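Local coordinates for protein aspartate aminotransferase, cytoplasmic (Schizosaccharomyces pombe 972h-, PDB 6JPK) that catalyses the pyridoxal-phosphate-dependent transfer of an amino group from L-aspartate to 2-oxoglutarate, giving oxaloacetate and L-glutamate, as a cytoplasmic homodimer, at residues D27-K32 / R373-F378; R331-D336 / N393-A398; N112-S117 / I286-T291; Q104-T109 / G261-C266. The protein carries 1 engineered substitution. All coordinates share one frame; numbering follows the deposited sequence. Where two conformers were deposited one is given.

Contact 1: D27-K32 / R373-F378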
# COMPACT_ATOMS: atom_id res chain seq x y z
N ASP A 27 -22.07 -20.45 14.15
CA ASP A 27 -22.22 -21.41 15.23
C ASP A 27 -22.88 -20.75 16.45
O ASP A 27 -22.42 -19.70 16.92
CB ASP A 27 -20.85 -21.98 15.61
CG ASP A 27 -20.95 -23.20 16.51
OD1 ASP A 27 -21.81 -23.20 17.41
OD2 ASP A 27 -20.17 -24.15 16.30
N GLU A 28 -23.94 -21.37 16.97
CA GLU A 28 -24.73 -20.81 18.06
C GLU A 28 -24.31 -21.31 19.43
O GLU A 28 -24.91 -20.91 20.44
CB GLU A 28 -26.22 -21.13 17.83
CG GLU A 28 -26.73 -20.57 16.50
CD GLU A 28 -28.19 -20.88 16.22
OE1 GLU A 28 -28.62 -20.63 15.07
OE2 GLU A 28 -28.92 -21.37 17.12
N ASP A 29 -23.28 -22.15 19.51
CA ASP A 29 -22.91 -22.72 20.80
C ASP A 29 -22.07 -21.72 21.59
O ASP A 29 -21.10 -21.17 21.06
CB ASP A 29 -22.15 -24.02 20.64
CG ASP A 29 -22.06 -24.82 21.94
OD1 ASP A 29 -21.38 -24.37 22.89
OD2 ASP A 29 -22.69 -25.90 22.02
N PRO A 30 -22.41 -21.46 22.86
CA PRO A 30 -21.64 -20.48 23.65
C PRO A 30 -20.18 -20.85 23.88
O PRO A 30 -19.36 -19.95 24.14
CB PRO A 30 -22.42 -20.41 24.98
CG PRO A 30 -23.27 -21.63 25.01
CD PRO A 30 -23.59 -21.97 23.59
N LYS A 31 -19.80 -22.13 23.76
CA LYS A 31 -18.44 -22.57 24.01
C LYS A 31 -17.54 -22.50 22.77
O LYS A 31 -16.40 -22.98 22.82
CB LYS A 31 -18.44 -23.99 24.57
CG LYS A 31 -19.32 -24.13 25.83
CD LYS A 31 -18.83 -25.23 26.77
CE LYS A 31 -19.52 -25.18 28.16
NZ LYS A 31 -19.22 -23.98 29.08
N LYS A 32 -18.01 -21.91 21.68
CA LYS A 32 -17.21 -21.92 20.46
C LYS A 32 -15.93 -21.10 20.64
O LYS A 32 -15.88 -20.15 21.41
CB LYS A 32 -18.02 -21.39 19.28
CG LYS A 32 -18.48 -19.93 19.39
CD LYS A 32 -19.27 -19.55 18.14
CE LYS A 32 -19.49 -18.05 18.00
NZ LYS A 32 -20.38 -17.78 16.83
N ARG A 373 -18.04 -31.39 17.52
CA ARG A 373 -18.37 -31.77 18.89
C ARG A 373 -17.91 -30.77 19.94
O ARG A 373 -18.45 -30.79 21.05
CB ARG A 373 -17.78 -33.15 19.21
CG ARG A 373 -18.23 -34.25 18.24
CD ARG A 373 -19.60 -34.79 18.60
NE ARG A 373 -19.61 -35.33 19.96
CZ ARG A 373 -19.32 -36.59 20.29
NH1 ARG A 373 -18.99 -37.47 19.35
NH2 ARG A 373 -19.36 -36.97 21.56
N TYR A 374 -16.92 -29.93 19.64
CA TYR A 374 -16.45 -28.94 20.61
C TYR A 374 -16.45 -27.52 20.08
O TYR A 374 -16.03 -26.60 20.80
CB TYR A 374 -15.04 -29.32 21.10
CG TYR A 374 -15.05 -30.60 21.92
CD1 TYR A 374 -15.03 -31.85 21.29
CD2 TYR A 374 -15.11 -30.57 23.31
CE1 TYR A 374 -15.05 -33.03 22.04
CE2 TYR A 374 -15.14 -31.74 24.07
CZ TYR A 374 -15.11 -32.97 23.42
OH TYR A 374 -15.13 -34.13 24.16
N HIS A 375 -16.92 -27.30 18.84
CA HIS A 375 -17.11 -25.97 18.27
C HIS A 375 -15.80 -25.19 18.24
O HIS A 375 -15.78 -23.97 18.48
CB HIS A 375 -18.20 -25.22 19.04
CG HIS A 375 -19.43 -26.04 19.22
ND1 HIS A 375 -20.40 -26.13 18.25
CD2 HIS A 375 -19.80 -26.88 20.21
CE1 HIS A 375 -21.35 -26.96 18.66
NE2 HIS A 375 -21.01 -27.43 19.85
N LEU A 376 -14.70 -25.89 17.97
CA LEU A 376 -13.40 -25.29 17.74
C LEU A 376 -13.19 -25.12 16.24
O LEU A 376 -13.35 -26.08 15.49
CB LEU A 376 -12.26 -26.15 18.29
CG LEU A 376 -12.41 -26.66 19.71
CD1 LEU A 376 -11.14 -27.37 20.09
CD2 LEU A 376 -12.70 -25.50 20.67
N TYR A 377 -12.81 -23.91 15.83
CA TYR A 377 -12.68 -23.56 14.42
C TYR A 377 -11.21 -23.28 14.10
O TYR A 377 -10.64 -22.28 14.56
CB TYR A 377 -13.59 -22.37 14.10
CG TYR A 377 -15.04 -22.82 14.11
CD1 TYR A 377 -15.77 -22.94 15.30
CD2 TYR A 377 -15.66 -23.19 12.93
CE1 TYR A 377 -17.08 -23.39 15.29
CE2 TYR A 377 -16.95 -23.62 12.90
CZ TYR A 377 -17.66 -23.73 14.08
OH TYR A 377 -18.95 -24.19 14.00
N PHE A 378 -10.59 -24.18 13.33
CA PHE A 378 -9.20 -24.02 12.91
C PHE A 378 -8.99 -24.85 11.64
O PHE A 378 -9.86 -25.60 11.21
CB PHE A 378 -8.21 -24.38 14.03
CG PHE A 378 -8.35 -25.79 14.60
CD1 PHE A 378 -9.39 -26.12 15.45
CD2 PHE A 378 -7.38 -26.76 14.33
CE1 PHE A 378 -9.50 -27.40 16.00
CE2 PHE A 378 -7.47 -28.03 14.88
CZ PHE A 378 -8.53 -28.36 15.71

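Contact 2: R331-D336 / N393-A398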
# COMPACT_ATOMS: atom_id res chain seq x y z
N ARG A 331 0.86 -22.43 25.51
CA ARG A 331 1.46 -23.65 24.99
C ARG A 331 1.73 -24.65 26.11
O ARG A 331 1.46 -25.85 25.96
CB ARG A 331 2.75 -23.33 24.24
CG ARG A 331 2.58 -22.62 22.91
CD ARG A 331 3.96 -22.29 22.29
NE ARG A 331 3.83 -21.71 20.95
CZ ARG A 331 3.56 -22.42 19.85
NH1 ARG A 331 3.39 -23.73 19.92
NH2 ARG A 331 3.46 -21.81 18.67
N LYS A 332 2.25 -24.16 27.23
CA LYS A 332 2.50 -25.01 28.39
C LYS A 332 1.21 -25.58 28.96
O LYS A 332 1.15 -26.76 29.31
CB LYS A 332 3.26 -24.22 29.45
CG LYS A 332 3.41 -24.95 30.78
CD LYS A 332 4.02 -24.05 31.86
CE LYS A 332 4.14 -24.79 33.20
NZ LYS A 332 4.51 -23.89 34.34
N ARG A 333 0.16 -24.75 29.07
CA ARG A 333 -1.11 -25.24 29.61
C ARG A 333 -1.69 -26.33 28.72
O ARG A 333 -2.10 -27.39 29.20
CB ARG A 333 -2.13 -24.09 29.74
CG ARG A 333 -1.88 -23.09 30.88
CD ARG A 333 -2.22 -23.65 32.27
NE ARG A 333 -3.59 -24.12 32.36
CZ ARG A 333 -4.65 -23.32 32.51
NH1 ARG A 333 -4.47 -22.00 32.57
NH2 ARG A 333 -5.87 -23.83 32.59
N LEU A 334 -1.71 -26.09 27.41
CA LEU A 334 -2.25 -27.08 26.48
C LEU A 334 -1.47 -28.39 26.56
O LEU A 334 -2.06 -29.47 26.72
CB LEU A 334 -2.23 -26.52 25.05
CG LEU A 334 -2.84 -27.42 23.98
CD1 LEU A 334 -4.27 -27.82 24.35
CD2 LEU A 334 -2.78 -26.74 22.62
N ARG A 335 -0.14 -28.31 26.48
CA ARG A 335 0.68 -29.52 26.57
C ARG A 335 0.51 -30.23 27.90
O ARG A 335 0.36 -31.46 27.95
CB ARG A 335 2.16 -29.18 26.34
CG ARG A 335 3.08 -30.40 26.46
CD ARG A 335 4.33 -30.10 27.27
NE ARG A 335 5.17 -31.28 27.51
CZ ARG A 335 5.26 -31.92 28.67
NH1 ARG A 335 4.56 -31.50 29.72
NH2 ARG A 335 6.05 -32.98 28.80
N ASP A 336 0.51 -29.47 29.01
CA ASP A 336 0.39 -30.09 30.33
C ASP A 336 -0.94 -30.81 30.48
O ASP A 336 -1.00 -31.85 31.14
CB ASP A 336 0.55 -29.04 31.43
CG ASP A 336 2.00 -28.61 31.61
OD1 ASP A 336 2.89 -29.18 30.93
OD2 ASP A 336 2.26 -27.71 32.43
N ASN A 393 -10.74 -20.90 28.00
CA ASN A 393 -11.04 -21.95 27.03
C ASN A 393 -9.96 -23.02 26.85
O ASN A 393 -10.21 -23.99 26.12
CB ASN A 393 -11.37 -21.33 25.66
CG ASN A 393 -10.22 -20.54 25.05
OD1 ASN A 393 -9.03 -20.80 25.30
ND2 ASN A 393 -10.56 -19.56 24.21
N VAL A 394 -8.80 -22.90 27.49
CA VAL A 394 -7.70 -23.81 27.16
C VAL A 394 -8.00 -25.23 27.63
O VAL A 394 -7.59 -26.21 26.98
CB VAL A 394 -6.36 -23.28 27.72
CG1 VAL A 394 -6.37 -23.20 29.24
CG2 VAL A 394 -5.20 -24.16 27.23
N GLU A 395 -8.74 -25.39 28.73
CA GLU A 395 -9.10 -26.74 29.16
C GLU A 395 -10.15 -27.36 28.24
O GLU A 395 -10.11 -28.56 27.95
CB GLU A 395 -9.59 -26.70 30.61
CG GLU A 395 -8.99 -27.78 31.48
CD GLU A 395 -7.47 -27.67 31.57
OE1 GLU A 395 -6.94 -26.54 31.69
OE2 GLU A 395 -6.80 -28.73 31.51
N HIS A 396 -11.12 -26.56 27.79
CA HIS A 396 -12.05 -27.02 26.77
C HIS A 396 -11.31 -27.49 25.52
O HIS A 396 -11.63 -28.54 24.96
CB HIS A 396 -13.04 -25.90 26.46
CG HIS A 396 -14.01 -26.22 25.36
ND1 HIS A 396 -15.04 -27.13 25.51
CD2 HIS A 396 -14.14 -25.72 24.10
CE1 HIS A 396 -15.74 -27.18 24.39
NE2 HIS A 396 -15.21 -26.34 23.52
N VAL A 397 -10.27 -26.75 25.09
CA VAL A 397 -9.51 -27.13 23.90
C VAL A 397 -8.74 -28.44 24.13
O VAL A 397 -8.74 -29.33 23.27
CB VAL A 397 -8.56 -25.99 23.49
CG1 VAL A 397 -7.61 -26.45 22.36
CG2 VAL A 397 -9.38 -24.77 23.06
N ALA A 398 -8.05 -28.55 25.27
CA ALA A 398 -7.35 -29.79 25.59
C ALA A 398 -8.30 -30.99 25.62
O ALA A 398 -7.97 -32.07 25.12
CB ALA A 398 -6.64 -29.67 26.93

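Contact 3: N112-S117 / I286-T291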
# COMPACT_ATOMS: atom_id res chain seq x y z
N ASN A 112 7.54 -8.07 0.73
CA ASN A 112 7.74 -9.25 -0.11
C ASN A 112 7.43 -8.93 -1.57
O ASN A 112 8.13 -9.41 -2.48
CB ASN A 112 6.85 -10.41 0.39
CG ASN A 112 7.49 -11.18 1.56
OD1 ASN A 112 8.34 -12.04 1.36
ND2 ASN A 112 7.07 -10.86 2.79
N PHE A 113 6.40 -8.12 -1.82
CA PHE A 113 6.08 -7.76 -3.20
C PHE A 113 7.21 -6.96 -3.82
O PHE A 113 7.60 -7.21 -4.97
CB PHE A 113 4.76 -6.98 -3.25
CG PHE A 113 4.39 -6.53 -4.64
CD1 PHE A 113 4.72 -5.25 -5.08
CD2 PHE A 113 3.75 -7.39 -5.51
CE1 PHE A 113 4.40 -4.84 -6.36
CE2 PHE A 113 3.42 -6.98 -6.79
CZ PHE A 113 3.74 -5.71 -7.22
N LEU A 114 7.78 -6.03 -3.06
CA LEU A 114 8.91 -5.24 -3.55
C LEU A 114 10.09 -6.14 -3.89
O LEU A 114 10.69 -6.03 -4.97
CB LEU A 114 9.34 -4.21 -2.51
CG LEU A 114 8.92 -2.76 -2.64
CD1 LEU A 114 9.56 -1.96 -1.51
CD2 LEU A 114 9.33 -2.20 -4.01
N ALA A 115 10.49 -7.00 -2.95
CA ALA A 115 11.66 -7.84 -3.18
C ALA A 115 11.44 -8.74 -4.38
O ALA A 115 12.33 -8.90 -5.22
CB ALA A 115 11.97 -8.65 -1.93
N ALA A 116 10.24 -9.34 -4.48
CA ALA A 116 9.97 -10.28 -5.56
C ALA A 116 9.92 -9.57 -6.91
O ALA A 116 10.46 -10.09 -7.89
CB ALA A 116 8.66 -11.02 -5.30
N SER A 117 9.28 -8.39 -6.98
CA SER A 117 9.29 -7.62 -8.22
C SER A 117 10.71 -7.30 -8.65
O SER A 117 11.09 -7.52 -9.81
CB SER A 117 8.49 -6.33 -8.07
OG SER A 117 7.16 -6.58 -7.69
N ILE A 286 11.57 2.93 -8.36
CA ILE A 286 10.74 2.87 -9.57
C ILE A 286 9.54 1.96 -9.36
O ILE A 286 8.41 2.31 -9.69
CB ILE A 286 11.59 2.42 -10.78
CG1 ILE A 286 12.62 3.50 -11.12
CG2 ILE A 286 10.69 2.09 -11.97
CD1 ILE A 286 13.53 3.11 -12.25
N VAL A 287 9.77 0.77 -8.78
CA VAL A 287 8.65 -0.12 -8.47
C VAL A 287 7.66 0.57 -7.53
O VAL A 287 6.46 0.60 -7.79
CB VAL A 287 9.17 -1.45 -7.89
CG1 VAL A 287 7.99 -2.31 -7.43
CG2 VAL A 287 10.00 -2.19 -8.93
N GLN A 288 8.17 1.11 -6.42
CA GLN A 288 7.33 1.81 -5.45
C GLN A 288 6.51 2.93 -6.10
O GLN A 288 5.31 3.08 -5.84
CB GLN A 288 8.22 2.39 -4.34
CG GLN A 288 7.49 3.05 -3.16
CD GLN A 288 7.43 2.11 -1.96
OE1 GLN A 288 7.10 0.93 -2.10
NE2 GLN A 288 7.77 2.62 -0.77
N ARG A 289 7.16 3.73 -6.95
CA ARG A 289 6.48 4.88 -7.55
C ARG A 289 5.26 4.44 -8.35
O ARG A 289 4.24 5.15 -8.37
CB ARG A 289 7.44 5.66 -8.45
CG ARG A 289 7.02 7.11 -8.71
CD ARG A 289 8.07 7.96 -9.46
NE ARG A 289 9.38 7.99 -8.79
CZ ARG A 289 10.51 7.55 -9.35
NH1 ARG A 289 10.50 7.07 -10.59
NH2 ARG A 289 11.66 7.60 -8.67
N ASN A 290 5.34 3.29 -9.01
CA ASN A 290 4.33 2.83 -9.95
C ASN A 290 3.34 1.85 -9.34
O ASN A 290 2.52 1.29 -10.07
CB ASN A 290 5.00 2.22 -11.18
CG ASN A 290 5.67 3.27 -12.04
OD1 ASN A 290 4.99 4.01 -12.75
ND2 ASN A 290 6.99 3.37 -11.94
N THR A 291 3.41 1.62 -8.03
CA THR A 291 2.42 0.81 -7.32
C THR A 291 1.66 1.61 -6.29
O THR A 291 0.43 1.57 -6.26
CB THR A 291 3.10 -0.40 -6.61
OG1 THR A 291 4.22 0.07 -5.84
CG2 THR A 291 3.57 -1.46 -7.62

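Contact 4: Q104-T109 / G261-C266. With PO4 (phosphate ion), chain C.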
# COMPACT_ATOMS: atom_id res chain seq x y z
N GLN A 104 10.51 1.58 3.10
CA GLN A 104 9.28 1.41 3.86
C GLN A 104 8.21 0.86 2.92
O GLN A 104 8.07 1.31 1.78
CB GLN A 104 8.84 2.74 4.47
CG GLN A 104 7.54 2.67 5.25
CD GLN A 104 7.11 4.03 5.76
OE1 GLN A 104 7.95 4.93 5.95
NE2 GLN A 104 5.81 4.18 5.99
N SER A 105 7.49 -0.15 3.39
CA SER A 105 6.56 -0.90 2.57
C SER A 105 5.20 -0.98 3.26
O SER A 105 5.05 -0.65 4.45
CB SER A 105 7.09 -2.32 2.31
OG SER A 105 7.34 -2.99 3.53
N VAL A 106 4.21 -1.44 2.50
CA VAL A 106 2.88 -1.68 3.05
C VAL A 106 2.98 -3.00 3.82
O VAL A 106 2.55 -4.05 3.33
CB VAL A 106 1.81 -1.74 1.95
CG1 VAL A 106 0.42 -1.89 2.56
CG2 VAL A 106 1.88 -0.48 1.08
N SER A 107 3.58 -2.94 5.01
CA SER A 107 3.81 -4.06 5.91
C SER A 107 4.65 -5.16 5.27
O SER A 107 5.33 -4.93 4.26
CB SER A 107 2.48 -4.63 6.41
OG SER A 107 2.60 -5.11 7.75
N GLY A 108 4.62 -6.36 5.86
CA GLY A 108 5.46 -7.44 5.37
C GLY A 108 5.08 -7.91 3.98
O GLY A 108 5.95 -8.26 3.17
N THR A 109 3.78 -7.94 3.67
CA THR A 109 3.37 -8.41 2.35
C THR A 109 3.89 -7.48 1.26
O THR A 109 4.42 -7.95 0.24
CB THR A 109 1.85 -8.52 2.27
OG1 THR A 109 1.41 -9.43 3.28
CG2 THR A 109 1.43 -9.06 0.90
N GLY A 261 -3.22 -3.36 10.85
CA GLY A 261 -3.95 -2.61 9.84
C GLY A 261 -3.37 -1.27 9.44
O GLY A 261 -3.83 -0.69 8.44
N GLU A 262 -2.39 -0.75 10.18
CA GLU A 262 -1.69 0.45 9.72
C GLU A 262 -0.64 0.15 8.66
O GLU A 262 -0.15 1.09 8.03
CB GLU A 262 -1.06 1.19 10.90
CG GLU A 262 -1.97 1.30 12.15
CD GLU A 262 -3.32 2.01 11.89
OE1 GLU A 262 -3.53 2.59 10.79
OE2 GLU A 262 -4.19 1.98 12.81
N ARG A 263 -0.28 -1.12 8.45
CA ARG A 263 0.57 -1.56 7.35
C ARG A 263 1.98 -0.97 7.44
O ARG A 263 2.44 -0.23 6.55
CB ARG A 263 -0.07 -1.25 5.99
CG ARG A 263 -1.56 -1.56 5.87
CD ARG A 263 -1.87 -3.00 6.26
NE ARG A 263 -1.29 -3.99 5.35
CZ ARG A 263 -0.74 -5.13 5.77
NH1 ARG A 263 -0.24 -5.99 4.90
NH2 ARG A 263 -0.65 -5.39 7.07
N THR A 264 2.70 -1.32 8.51
CA THR A 264 4.04 -0.80 8.76
C THR A 264 5.07 -1.92 8.57
O THR A 264 5.10 -2.89 9.34
CB THR A 264 4.13 -0.19 10.15
OG1 THR A 264 3.09 0.78 10.31
CG2 THR A 264 5.47 0.48 10.37
N GLY A 265 5.91 -1.78 7.54
CA GLY A 265 6.92 -2.76 7.23
C GLY A 265 8.06 -2.11 6.48
O GLY A 265 8.04 -0.91 6.18
N CYS A 266 9.08 -2.92 6.18
CA CYS A 266 10.25 -2.41 5.48
C CYS A 266 10.91 -3.54 4.71
O CYS A 266 11.03 -4.65 5.22
CB CYS A 266 11.24 -1.78 6.47
SG CYS A 266 12.37 -0.62 5.69
P PO4 C . 1.77 -8.29 7.00
O1 PO4 C . 1.58 -8.01 5.53
O2 PO4 C . 2.90 -7.46 7.58
O3 PO4 C . 0.47 -7.97 7.70
O4 PO4 C . 2.11 -9.74 7.26
O HOH W 1 1.44 -3.46 9.84

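Contact 1: D27-K32 / R373-F378
Asp27 and Asp29 both engage the imidazole of His375, the first at its edge, the second over one face. Asp27 CG is anti to the backbone N, which sets the carboxylate carbon on the side of the ring edge. The two side chains cross at about a right angle, carboxylate and ring planes 75° apart, and His375 ND1 gives its N-H to Asp27 OD2 at 2.8 Å, with the oxygen in the ring plane. That bond uses the syn lone pair of the oxygen; the anti lone pair accepts the hydroxyl of Tyr377, with Tyr377 OH 2.6 Å from Asp27 OD2. The Tyr377 ring is also met at its edge, its plane 84° from the carboxylate. Two donors from one segment thus grip a single oxygen, while Asp27 OD1 turns back to the backbone N of Asp29 at 2.8 Å, an Asx turn. Asp29 lies over the ring: its CB sits 3.5 Å from the centroid of the His375 ring, almost on the ring normal, a CH-pi contact, and its carboxylate stacks on the same face, 24° from parallel.

The contact fastens the loop between helix 16-26 and strand 33-34 to the turn leaving helix 364-374, beside the small parallel sheet in which 33-34 pairs with 376-377. His375, with positive phi, is the first residue past the helix. Its carbonyl O receives a CA-H...O contact from Lys32. Lys32 CB touches His375 CB, but the chain then extends away to Asp27 O, 2.8 Å from Lys32 NZ, and to Tyr24. A second Asx turn, from Asp29 OD1 to Lys31 N, shapes the loop.

Contact 2: R331-D336 / N393-A398
Arg333 and Glu395 make the polar part of this contact, a salt bridge at its outer margin. Arg333 NH2 donates to Glu395 OE1 at 3.0 Å, meeting the oxygen nearly along its C-O axis, with the two flat groups only 8° from coplanar. The arginine chain is bent twice, at chi2 and chi3, and its guanidinium lies against Val394. Both ends have second partners: Arg333 NH1 bonds Asn391 OD1, and Glu395 OE2 bonds Ser337 OG, so neither group is likely to turn easily.

Beneath the charges, the valine packs on both the charged end and the CB of Arg333. Val394 CG1 lies 3.4 Å from Arg333 NH2, against one face of the guanidinium and displaced toward the rim, while Val394 CG2 packs on Arg333 CB at 4.0 Å.

The purely apolar contacts centre on Leu334. With CG anti to the backbone N (chi1 -177°), the side chain reaches across to the other helix, where Leu334 CD1 touches Ala398 CB at 4.0 Å and Val397 CG1 at 4.1 Å. Leu334 CB faces Val394 CG2 more loosely, at 4.4 Å. Leu389 adds to this buried layer against both Leu334 and Val397.

The axes of the two short segments approach to 9.3 Å at a crossing angle of -41°, a helix-helix packing. It joins the later part of the long helix 310-340 to the C-terminal helix 394-407 in the small domain of the aspartate aminotransferase fold.

Contact 3: N112-S117 / I286-T291
Leu114 and Val287 lie side by side, running opposite ways, with Leu114 CD2 3.7 Å from Val287 CG1. Val287 CG1 also touches Ser117 CB at 4.1 Å, so it rests on residues about one turn apart on helix 107-127. It points there because it is anti to its backbone N (chi1 174°). The other branch of the leucine, Leu114 CD1, lies 3.8 Å from Gln288 OE1. Farther along, Phe113 and Thr291 meet tip to tip, ring atom Phe113 CE1 against methyl Thr291 CG2 at 3.7 Å. An alanine in place of Leu114 would lack both branches and would probably open a gap beside Val287 CG1 and Gln288 OE1.

Around this first shell, hydrogen bonds set the side chains. Ser117 OG lies over one face of the Phe113 ring and donates to Phe113 O at 2.8 Å. The amide nitrogen of Gln288 bonds Ile73 O and Gln104 O. Asn290 ND2 folds back to Ile286 O at 2.9 Å as helix 274-289 ends. Farther out lies the dimer interface: Asn290 OD1 bonds Thr143 OG1 of the second subunit, and Phe113 of the second subunit packs on Thr291.

The contact thus joins helix 107-127 to the C-terminal end of helix 274-289 in the large domain. Ser117 OG, Gln288 NE2 and the Asn290 amide all bond away from it, and the two segments meet by mainly apolar contact whose fit rests on shape rather than directed bonds.

Contact 4: Q104-T109 / G261-C266
Arg263 reaches from the 261-266 segment across Val106 and Ser107 to a bound phosphate ion. Arg263 CB rests on Val106 CG1 at 3.5 Å, and CG follows past the same methyl. The chain then bends at chi2 (-53°) and chi3, and NE makes a weak bond to Asn294 O of the second subunit. Ser107 CB lies over one face of the guanidinium, toward its rim, 3.3 Å from Arg263 CZ. At the tip, Arg263 NH1 donates to phosphate O1 at 2.8 Å and also to Ile292 O of the second subunit. Arg263 NH2 reaches phosphate O3 at 2.9 Å, nearly straight at 171°, and Tyr260 O besides. An alanine here would probably leave O1 and O3 each short of a donor and Ile292 O of the second subunit without its mate.

Behind the arginine, strands 100-106 and 264-270 pair antiparallel, Ser105 N giving its hydrogen to Gly265 O at 2.9 Å. A CB on Gly265 would clash with the Ser107 carbonyl carbon.

The start of helix 107-127 supplies further donors: Gly108 N reaches phosphate O2 at 2.7 Å and Thr109 N reaches phosphate O1 at 2.9 Å. Ser252 of the same chain and Tyr70 of the second subunit also bond the phosphate. A helix N-terminus, an arginine and both subunits round one anion match the cofactor phosphate-binding site of aspartate aminotransferases; the free phosphate probably mimics that of pyridoxal phosphate.

Overall arrangement
The four contacts form two pairs, one in each domain of the subunit. Contacts 1 and 2, with centres 16 Å apart, belong to the small domain and are joined where His396 NE2 bonds Tyr374 O at 2.9 Å. Contacts 3 and 4, centres 13 Å apart, share helix 107-127 and are linked by Gln288 NE2 to Gln104 O at 2.9 Å; both touch the second subunit. About 33 Å separates the centre of contact 4 from those of contacts 1 and 2. Contact 4 holds the phosphate ion in the active site, whereas contact 1 lies near it: the side chains of Tyr377 and Arg383, probably an aspartate-binding residue, are about 10 Å apart.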